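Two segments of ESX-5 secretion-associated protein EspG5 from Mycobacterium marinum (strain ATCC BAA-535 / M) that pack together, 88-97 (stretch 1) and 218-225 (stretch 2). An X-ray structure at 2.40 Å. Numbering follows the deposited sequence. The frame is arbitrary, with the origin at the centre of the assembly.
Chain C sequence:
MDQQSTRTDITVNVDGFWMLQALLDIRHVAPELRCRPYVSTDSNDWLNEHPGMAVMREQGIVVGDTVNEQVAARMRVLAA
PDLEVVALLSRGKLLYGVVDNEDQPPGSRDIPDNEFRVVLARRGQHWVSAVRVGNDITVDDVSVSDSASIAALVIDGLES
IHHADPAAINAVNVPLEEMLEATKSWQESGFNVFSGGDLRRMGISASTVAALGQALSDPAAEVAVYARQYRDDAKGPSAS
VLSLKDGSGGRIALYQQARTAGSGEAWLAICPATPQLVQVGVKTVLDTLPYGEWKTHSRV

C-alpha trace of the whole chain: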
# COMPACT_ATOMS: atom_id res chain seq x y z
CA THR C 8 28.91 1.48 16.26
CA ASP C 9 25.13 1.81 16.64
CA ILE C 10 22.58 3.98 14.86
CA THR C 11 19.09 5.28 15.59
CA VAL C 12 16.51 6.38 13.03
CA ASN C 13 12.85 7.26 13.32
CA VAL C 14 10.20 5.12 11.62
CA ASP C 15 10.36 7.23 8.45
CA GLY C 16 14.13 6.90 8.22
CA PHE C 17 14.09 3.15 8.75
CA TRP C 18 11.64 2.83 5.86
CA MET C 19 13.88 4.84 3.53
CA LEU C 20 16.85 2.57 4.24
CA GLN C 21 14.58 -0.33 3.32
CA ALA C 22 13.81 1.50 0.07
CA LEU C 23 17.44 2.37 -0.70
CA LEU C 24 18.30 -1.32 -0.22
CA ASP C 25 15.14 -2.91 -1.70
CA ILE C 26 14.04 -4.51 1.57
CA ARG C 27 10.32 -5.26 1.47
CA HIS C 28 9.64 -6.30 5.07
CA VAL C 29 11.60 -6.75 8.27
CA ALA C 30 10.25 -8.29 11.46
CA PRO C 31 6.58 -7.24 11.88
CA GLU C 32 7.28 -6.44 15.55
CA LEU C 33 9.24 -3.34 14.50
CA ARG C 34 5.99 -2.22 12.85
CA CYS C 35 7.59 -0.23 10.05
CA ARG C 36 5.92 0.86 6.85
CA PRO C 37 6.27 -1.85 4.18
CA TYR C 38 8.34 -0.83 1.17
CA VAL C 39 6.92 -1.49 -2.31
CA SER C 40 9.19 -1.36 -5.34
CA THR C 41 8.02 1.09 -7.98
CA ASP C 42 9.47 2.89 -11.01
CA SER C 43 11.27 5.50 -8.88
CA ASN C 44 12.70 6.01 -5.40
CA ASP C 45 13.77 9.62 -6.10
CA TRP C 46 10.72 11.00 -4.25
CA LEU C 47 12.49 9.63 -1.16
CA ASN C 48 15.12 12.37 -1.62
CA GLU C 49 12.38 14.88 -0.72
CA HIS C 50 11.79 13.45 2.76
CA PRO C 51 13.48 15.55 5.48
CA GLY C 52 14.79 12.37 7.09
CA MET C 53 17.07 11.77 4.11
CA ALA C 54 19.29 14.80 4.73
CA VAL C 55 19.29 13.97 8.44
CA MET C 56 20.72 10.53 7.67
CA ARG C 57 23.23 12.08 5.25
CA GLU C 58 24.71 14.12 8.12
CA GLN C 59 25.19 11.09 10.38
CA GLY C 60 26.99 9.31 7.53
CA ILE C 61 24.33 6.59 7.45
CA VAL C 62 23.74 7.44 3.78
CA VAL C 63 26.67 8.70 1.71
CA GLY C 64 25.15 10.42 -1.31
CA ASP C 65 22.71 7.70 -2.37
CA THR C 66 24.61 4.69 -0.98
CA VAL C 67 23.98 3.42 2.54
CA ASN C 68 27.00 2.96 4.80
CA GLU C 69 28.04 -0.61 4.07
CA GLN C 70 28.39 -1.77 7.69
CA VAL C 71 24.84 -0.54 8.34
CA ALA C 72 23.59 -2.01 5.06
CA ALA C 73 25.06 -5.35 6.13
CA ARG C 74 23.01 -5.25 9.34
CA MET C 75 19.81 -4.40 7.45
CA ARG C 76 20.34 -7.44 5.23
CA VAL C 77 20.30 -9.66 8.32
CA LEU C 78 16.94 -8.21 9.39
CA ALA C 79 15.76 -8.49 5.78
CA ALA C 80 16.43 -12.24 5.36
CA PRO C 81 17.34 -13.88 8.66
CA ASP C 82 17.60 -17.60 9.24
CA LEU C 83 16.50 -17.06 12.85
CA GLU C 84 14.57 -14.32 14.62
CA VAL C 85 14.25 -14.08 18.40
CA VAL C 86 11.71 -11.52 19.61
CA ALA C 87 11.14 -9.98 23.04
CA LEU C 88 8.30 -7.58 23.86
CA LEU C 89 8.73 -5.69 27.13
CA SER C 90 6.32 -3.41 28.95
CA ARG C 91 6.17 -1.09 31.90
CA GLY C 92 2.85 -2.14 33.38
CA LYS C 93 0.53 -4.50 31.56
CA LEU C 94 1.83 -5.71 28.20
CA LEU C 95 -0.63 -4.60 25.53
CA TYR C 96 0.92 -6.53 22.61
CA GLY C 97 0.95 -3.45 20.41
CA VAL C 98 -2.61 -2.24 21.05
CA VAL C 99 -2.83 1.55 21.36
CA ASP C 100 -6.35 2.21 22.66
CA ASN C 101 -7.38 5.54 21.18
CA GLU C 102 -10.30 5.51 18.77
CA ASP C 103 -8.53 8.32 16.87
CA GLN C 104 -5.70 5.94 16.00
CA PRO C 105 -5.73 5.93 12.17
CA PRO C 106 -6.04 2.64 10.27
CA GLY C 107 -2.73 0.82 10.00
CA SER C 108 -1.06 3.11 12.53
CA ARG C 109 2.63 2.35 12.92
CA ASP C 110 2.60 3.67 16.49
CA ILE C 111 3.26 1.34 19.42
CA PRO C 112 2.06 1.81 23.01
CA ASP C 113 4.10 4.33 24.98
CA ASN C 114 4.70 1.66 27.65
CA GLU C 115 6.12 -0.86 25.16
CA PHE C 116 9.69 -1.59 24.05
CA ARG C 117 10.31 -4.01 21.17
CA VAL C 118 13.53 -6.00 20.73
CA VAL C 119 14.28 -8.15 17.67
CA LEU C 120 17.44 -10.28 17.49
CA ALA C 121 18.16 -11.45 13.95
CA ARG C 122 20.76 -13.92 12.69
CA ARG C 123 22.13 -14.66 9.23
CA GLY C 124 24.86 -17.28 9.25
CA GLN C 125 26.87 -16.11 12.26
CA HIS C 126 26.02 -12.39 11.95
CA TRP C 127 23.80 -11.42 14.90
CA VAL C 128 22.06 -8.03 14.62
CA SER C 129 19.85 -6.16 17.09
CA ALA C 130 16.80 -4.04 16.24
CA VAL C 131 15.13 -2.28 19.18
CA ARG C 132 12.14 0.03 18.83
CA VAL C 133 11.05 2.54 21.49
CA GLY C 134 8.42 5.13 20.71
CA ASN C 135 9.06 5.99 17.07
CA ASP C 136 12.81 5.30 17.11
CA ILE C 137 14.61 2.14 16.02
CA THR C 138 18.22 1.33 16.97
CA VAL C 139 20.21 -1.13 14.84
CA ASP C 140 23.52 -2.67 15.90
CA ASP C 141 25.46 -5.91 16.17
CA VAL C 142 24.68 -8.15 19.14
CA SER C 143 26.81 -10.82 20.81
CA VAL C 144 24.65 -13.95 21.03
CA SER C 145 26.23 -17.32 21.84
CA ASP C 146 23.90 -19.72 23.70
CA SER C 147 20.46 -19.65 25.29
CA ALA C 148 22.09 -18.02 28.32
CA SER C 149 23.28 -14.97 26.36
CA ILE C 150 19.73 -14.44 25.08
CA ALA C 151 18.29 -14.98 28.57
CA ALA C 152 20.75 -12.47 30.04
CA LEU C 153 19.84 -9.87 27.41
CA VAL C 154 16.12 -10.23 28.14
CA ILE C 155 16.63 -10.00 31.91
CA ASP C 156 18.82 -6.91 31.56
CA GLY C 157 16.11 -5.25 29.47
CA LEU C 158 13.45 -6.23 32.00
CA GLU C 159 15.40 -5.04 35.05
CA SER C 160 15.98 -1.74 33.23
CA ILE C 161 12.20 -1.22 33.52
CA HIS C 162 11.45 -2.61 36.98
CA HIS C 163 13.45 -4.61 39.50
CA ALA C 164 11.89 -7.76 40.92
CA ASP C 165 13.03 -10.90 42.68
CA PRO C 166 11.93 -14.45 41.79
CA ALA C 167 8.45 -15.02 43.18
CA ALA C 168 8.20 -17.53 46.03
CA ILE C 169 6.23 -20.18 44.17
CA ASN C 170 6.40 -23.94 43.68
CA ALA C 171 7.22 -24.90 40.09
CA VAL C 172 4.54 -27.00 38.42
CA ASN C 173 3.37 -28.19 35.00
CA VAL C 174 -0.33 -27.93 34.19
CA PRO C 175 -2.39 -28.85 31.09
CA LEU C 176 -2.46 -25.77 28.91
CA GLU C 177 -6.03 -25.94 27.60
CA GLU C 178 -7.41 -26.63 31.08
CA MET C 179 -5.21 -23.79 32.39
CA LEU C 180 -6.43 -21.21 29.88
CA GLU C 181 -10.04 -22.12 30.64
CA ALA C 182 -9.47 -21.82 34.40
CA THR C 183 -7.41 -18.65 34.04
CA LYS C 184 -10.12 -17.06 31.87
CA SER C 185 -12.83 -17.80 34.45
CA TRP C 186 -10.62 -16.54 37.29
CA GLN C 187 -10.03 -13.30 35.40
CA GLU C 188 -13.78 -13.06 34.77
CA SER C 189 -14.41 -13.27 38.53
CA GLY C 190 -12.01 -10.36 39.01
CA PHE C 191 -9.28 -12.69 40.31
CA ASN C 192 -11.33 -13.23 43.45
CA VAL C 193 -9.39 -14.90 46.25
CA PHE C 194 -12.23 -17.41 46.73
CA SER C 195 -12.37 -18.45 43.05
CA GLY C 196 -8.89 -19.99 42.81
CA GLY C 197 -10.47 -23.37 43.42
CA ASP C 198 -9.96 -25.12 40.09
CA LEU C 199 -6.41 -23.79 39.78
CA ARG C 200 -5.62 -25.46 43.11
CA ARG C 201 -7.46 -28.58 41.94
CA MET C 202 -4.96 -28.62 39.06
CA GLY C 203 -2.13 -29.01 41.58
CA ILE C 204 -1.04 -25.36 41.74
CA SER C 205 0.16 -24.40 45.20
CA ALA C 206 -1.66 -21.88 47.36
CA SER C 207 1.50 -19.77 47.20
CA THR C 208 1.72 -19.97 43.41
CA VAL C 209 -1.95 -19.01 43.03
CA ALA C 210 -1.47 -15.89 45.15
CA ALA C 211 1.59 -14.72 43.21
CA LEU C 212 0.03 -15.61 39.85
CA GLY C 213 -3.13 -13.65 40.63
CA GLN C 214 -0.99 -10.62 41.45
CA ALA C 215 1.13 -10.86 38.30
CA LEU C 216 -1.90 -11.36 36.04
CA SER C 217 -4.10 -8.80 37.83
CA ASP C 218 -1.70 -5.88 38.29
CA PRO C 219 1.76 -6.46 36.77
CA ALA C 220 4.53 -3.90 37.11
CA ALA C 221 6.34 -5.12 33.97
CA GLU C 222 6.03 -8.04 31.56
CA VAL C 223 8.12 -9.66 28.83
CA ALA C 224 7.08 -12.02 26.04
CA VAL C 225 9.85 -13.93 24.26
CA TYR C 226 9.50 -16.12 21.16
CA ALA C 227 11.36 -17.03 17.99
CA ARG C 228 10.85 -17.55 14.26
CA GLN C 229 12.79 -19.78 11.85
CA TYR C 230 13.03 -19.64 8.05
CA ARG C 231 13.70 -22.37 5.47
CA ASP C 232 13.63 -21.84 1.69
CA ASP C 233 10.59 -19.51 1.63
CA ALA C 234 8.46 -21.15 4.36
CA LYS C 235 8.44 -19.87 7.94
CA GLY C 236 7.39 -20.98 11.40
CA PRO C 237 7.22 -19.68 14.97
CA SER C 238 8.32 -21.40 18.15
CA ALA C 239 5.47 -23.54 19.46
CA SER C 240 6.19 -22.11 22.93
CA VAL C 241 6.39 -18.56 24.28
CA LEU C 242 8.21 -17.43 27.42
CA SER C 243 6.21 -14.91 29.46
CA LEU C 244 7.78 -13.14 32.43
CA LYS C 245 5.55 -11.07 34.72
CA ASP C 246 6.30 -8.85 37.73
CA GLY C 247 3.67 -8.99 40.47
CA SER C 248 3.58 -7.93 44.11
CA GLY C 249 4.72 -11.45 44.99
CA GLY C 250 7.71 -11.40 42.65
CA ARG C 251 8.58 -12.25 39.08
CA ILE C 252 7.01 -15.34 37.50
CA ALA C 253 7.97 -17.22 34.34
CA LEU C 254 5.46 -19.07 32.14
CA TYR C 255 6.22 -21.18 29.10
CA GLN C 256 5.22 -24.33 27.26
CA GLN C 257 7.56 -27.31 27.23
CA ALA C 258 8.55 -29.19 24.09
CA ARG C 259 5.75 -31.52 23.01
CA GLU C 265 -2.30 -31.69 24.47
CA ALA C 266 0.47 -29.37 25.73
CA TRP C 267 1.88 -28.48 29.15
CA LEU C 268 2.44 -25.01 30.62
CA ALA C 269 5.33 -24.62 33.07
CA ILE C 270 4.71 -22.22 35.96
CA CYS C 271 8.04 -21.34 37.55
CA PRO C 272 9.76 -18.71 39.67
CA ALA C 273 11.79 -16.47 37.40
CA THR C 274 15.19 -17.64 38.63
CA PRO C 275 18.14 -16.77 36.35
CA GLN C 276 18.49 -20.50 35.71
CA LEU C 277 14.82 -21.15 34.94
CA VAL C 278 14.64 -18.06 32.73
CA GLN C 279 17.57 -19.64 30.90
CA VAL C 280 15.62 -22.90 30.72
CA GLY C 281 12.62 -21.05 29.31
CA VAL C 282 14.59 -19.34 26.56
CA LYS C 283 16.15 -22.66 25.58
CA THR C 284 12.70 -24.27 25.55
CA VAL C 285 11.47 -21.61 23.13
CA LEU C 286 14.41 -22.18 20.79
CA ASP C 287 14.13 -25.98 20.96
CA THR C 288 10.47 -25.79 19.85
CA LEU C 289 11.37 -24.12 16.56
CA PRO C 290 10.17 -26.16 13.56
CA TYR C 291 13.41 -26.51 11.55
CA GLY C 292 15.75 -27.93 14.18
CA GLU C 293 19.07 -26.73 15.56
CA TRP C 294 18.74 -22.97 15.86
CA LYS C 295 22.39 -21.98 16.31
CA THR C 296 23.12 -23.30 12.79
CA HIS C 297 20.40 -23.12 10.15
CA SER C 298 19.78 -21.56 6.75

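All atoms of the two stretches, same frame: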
# COMPACT_ATOMS: atom_id res chain seq x y z
N LEU C 88 9.14 -8.75 23.65
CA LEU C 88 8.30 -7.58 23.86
C LEU C 88 8.26 -7.29 25.35
O LEU C 88 7.86 -8.15 26.14
CB LEU C 88 6.89 -7.81 23.32
CG LEU C 88 6.79 -8.44 21.93
CD1 LEU C 88 5.35 -8.80 21.61
CD2 LEU C 88 7.39 -7.52 20.88
N LEU C 89 8.66 -6.08 25.73
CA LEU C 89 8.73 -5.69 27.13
C LEU C 89 7.81 -4.51 27.39
O LEU C 89 7.65 -3.63 26.53
CB LEU C 89 10.16 -5.32 27.53
CG LEU C 89 11.21 -6.37 27.17
CD1 LEU C 89 11.81 -6.03 25.81
CD2 LEU C 89 12.27 -6.48 28.24
N SER C 90 7.23 -4.48 28.58
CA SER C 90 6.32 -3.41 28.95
C SER C 90 6.60 -2.95 30.37
O SER C 90 7.02 -3.72 31.23
CB SER C 90 4.85 -3.84 28.83
OG SER C 90 4.60 -5.00 29.60
N ARG C 91 6.38 -1.65 30.58
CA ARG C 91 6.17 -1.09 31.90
C ARG C 91 4.67 -1.12 32.17
O ARG C 91 3.89 -0.49 31.44
CB ARG C 91 6.71 0.34 31.97
CG ARG C 91 6.04 1.24 33.00
CD ARG C 91 6.82 2.54 33.19
NE ARG C 91 8.16 2.29 33.72
CZ ARG C 91 9.28 2.36 33.02
NH1 ARG C 91 9.25 2.71 31.73
NH2 ARG C 91 10.44 2.10 33.60
N GLY C 92 4.26 -1.89 33.17
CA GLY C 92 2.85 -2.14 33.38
C GLY C 92 2.38 -3.35 32.59
O GLY C 92 3.16 -4.23 32.23
N LYS C 93 1.09 -3.38 32.31
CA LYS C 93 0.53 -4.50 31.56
C LYS C 93 1.00 -4.45 30.11
O LYS C 93 1.02 -3.39 29.48
CB LYS C 93 -1.00 -4.49 31.63
CG LYS C 93 -1.63 -5.66 30.88
CD LYS C 93 -3.14 -5.71 31.06
CE LYS C 93 -3.75 -6.79 30.17
NZ LYS C 93 -3.20 -8.15 30.44
N LEU C 94 1.39 -5.60 29.59
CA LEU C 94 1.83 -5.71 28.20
C LEU C 94 0.61 -5.74 27.30
O LEU C 94 -0.25 -6.62 27.42
CB LEU C 94 2.68 -6.97 28.02
CG LEU C 94 3.19 -7.26 26.61
CD1 LEU C 94 3.97 -6.07 26.07
CD2 LEU C 94 4.06 -8.51 26.62
N LEU C 95 0.53 -4.78 26.38
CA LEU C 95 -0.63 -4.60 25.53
C LEU C 95 -0.47 -5.22 24.15
O LEU C 95 -1.38 -5.11 23.33
CB LEU C 95 -0.94 -3.11 25.38
CG LEU C 95 -1.25 -2.35 26.66
CD1 LEU C 95 -1.49 -0.89 26.32
CD2 LEU C 95 -2.43 -2.96 27.38
N TYR C 96 0.67 -5.85 23.88
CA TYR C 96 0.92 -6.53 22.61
C TYR C 96 0.60 -5.62 21.42
O TYR C 96 0.01 -6.05 20.43
CB TYR C 96 0.12 -7.83 22.55
CG TYR C 96 0.50 -8.76 23.67
CD1 TYR C 96 1.67 -9.51 23.60
CD2 TYR C 96 -0.29 -8.88 24.81
CE1 TYR C 96 2.04 -10.36 24.63
CE2 TYR C 96 0.07 -9.73 25.84
CZ TYR C 96 1.24 -10.46 25.74
OH TYR C 96 1.61 -11.31 26.76
N GLY C 97 1.02 -4.37 21.52
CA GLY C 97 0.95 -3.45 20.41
C GLY C 97 -0.30 -2.60 20.34
O GLY C 97 -0.33 -1.64 19.57
N ASP C 218 -2.28 -7.21 38.18
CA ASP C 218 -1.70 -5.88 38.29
C ASP C 218 -0.18 -5.96 38.14
O ASP C 218 0.55 -5.71 39.10
CB ASP C 218 -2.07 -5.25 39.63
CG ASP C 218 -1.50 -3.86 39.79
OD1 ASP C 218 -1.66 -3.03 38.87
OD2 ASP C 218 -0.88 -3.59 40.85
N PRO C 219 0.31 -6.30 36.95
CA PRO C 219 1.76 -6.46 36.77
C PRO C 219 2.45 -5.11 36.72
O PRO C 219 1.88 -4.10 36.29
CB PRO C 219 1.87 -7.20 35.44
CG PRO C 219 0.64 -6.75 34.68
CD PRO C 219 -0.45 -6.54 35.71
N ALA C 220 3.69 -5.10 37.19
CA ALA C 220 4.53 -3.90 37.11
C ALA C 220 5.33 -3.85 35.82
O ALA C 220 5.71 -2.76 35.38
CB ALA C 220 5.48 -3.83 38.31
N ALA C 221 5.60 -5.01 35.22
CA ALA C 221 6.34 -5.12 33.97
C ALA C 221 6.19 -6.55 33.47
O ALA C 221 6.14 -7.48 34.28
CB ALA C 221 7.82 -4.77 34.16
N GLU C 222 6.10 -6.72 32.16
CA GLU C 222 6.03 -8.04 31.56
C GLU C 222 6.99 -8.14 30.38
O GLU C 222 7.38 -7.13 29.79
CB GLU C 222 4.63 -8.41 31.06
CG GLU C 222 3.46 -7.87 31.86
CD GLU C 222 2.14 -8.49 31.43
OE1 GLU C 222 2.02 -9.73 31.47
OE2 GLU C 222 1.23 -7.74 31.03
N VAL C 223 7.34 -9.37 30.04
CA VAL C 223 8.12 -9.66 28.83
C VAL C 223 7.55 -10.91 28.18
O VAL C 223 7.21 -11.88 28.85
CB VAL C 223 9.61 -9.86 29.14
CG1 VAL C 223 10.40 -10.11 27.87
CG2 VAL C 223 10.15 -8.64 29.87
N ALA C 224 7.42 -10.86 26.85
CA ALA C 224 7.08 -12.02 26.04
C ALA C 224 8.24 -12.30 25.11
O ALA C 224 8.75 -11.37 24.47
CB ALA C 224 5.79 -11.79 25.26
N VAL C 225 8.68 -13.55 25.04
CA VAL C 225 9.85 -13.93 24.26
C VAL C 225 9.49 -15.13 23.40
O VAL C 225 8.97 -16.13 23.91
CB VAL C 225 11.06 -14.25 25.15
CG1 VAL C 225 12.29 -14.54 24.30
CG2 VAL C 225 11.32 -13.12 26.13
O HOH W 1 -0.65 -8.82 29.41
O HOH W 2 4.06 -11.63 29.03

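The shortest polar contact between the two segments lies just beyond the paired strands. Glu222 sends its carboxylate into the turn that follows strand 88-91, where Leu94 N donates to Glu222 OE2 at 2.6 Å with an almost linear geometry of 175°. The turn thus receives an acceptor from a side chain where the sheet no longer supplies a carbonyl. Glu222 reaches this point with chi1 at -34°, between the usual wells, and an extended chi2. It is buried, has the largest area covered by the other stretch, 93 Å², and both carboxylate oxygens have polar partners. Its OE1 is hydrogen-bonded elsewhere in the structure. The oxygen of water 1 lies 2.7 Å from Glu222 OE2, within hydrogen-bonding reach, and Lys93 NZ donates to that same water oxygen at 2.8 Å. Lys93 NZ itself stays 4.5 Å from Glu222 OE2, too far for a salt bridge, so the opposite charges are near each other but share a water within reach of both.

The backbone provides the regular part of the contact. Strands 88-91 and 221-225 run antiparallel, at 173°, and alternate hydrogen-bonded with non-hydrogen-bonded pairs. Leu88 and Ala224 close a reciprocal pair, Leu88 N to Ala224 O and Ala224 N to Leu88 O, both 2.8 Å. At the next such pair Ser90 N donates to Glu222 O at 2.9 Å, while the return bond from Glu222 N to Ser90 O stretches to 3.3 Å. Glu222 N also makes a weak bond to Ser90 OG at 3.4 Å. Between these pairs the alpha carbons come close enough for CA-H...O contacts, the shortest from Val223 CA to Leu88 O at 3.1 Å.

The ladder gains one more rung past the strand end, where Gly92 N donates to Ala220 O at 2.8 Å. Glycine fits here for a local reason: at phi 89° and psi -156° a beta carbon would jam against the carbonyl oxygen of the preceding residue. Ser90, with chi1 p, turns its hydroxyl along its own segment and donates from OG to Gly92 O at 3.1 Å, tying the strand to the turn.

Side chains then fill the two faces. Leu89, Arg91, Ala221 and Val223 share one; there Leu89 CD2 meets Val223 CG2 at 3.4 Å, a tight apolar contact between buried residues, whereas exposed Arg91 contributes little to this interface. On the face of Leu88, Ser90, Glu222 and Ala224, the small Ala224 leaves room for residues arriving from the turn. Leu94 CD2 approaches Ala224 CB at 3.9 Å, and the ring edge of Tyr96 brings CE1 to 4.1 Å from Ala224 CB. At the outer end the CA-to-CB bond of Pro219 points toward the other segment, and its CG lies 3.8 Å from Lys93 CA. The design rule is compact: strand pairing sets the register, and one long acidic side chain extends it into the turn, beside the apolar contacts of Leu94 and Tyr96 with Ala224.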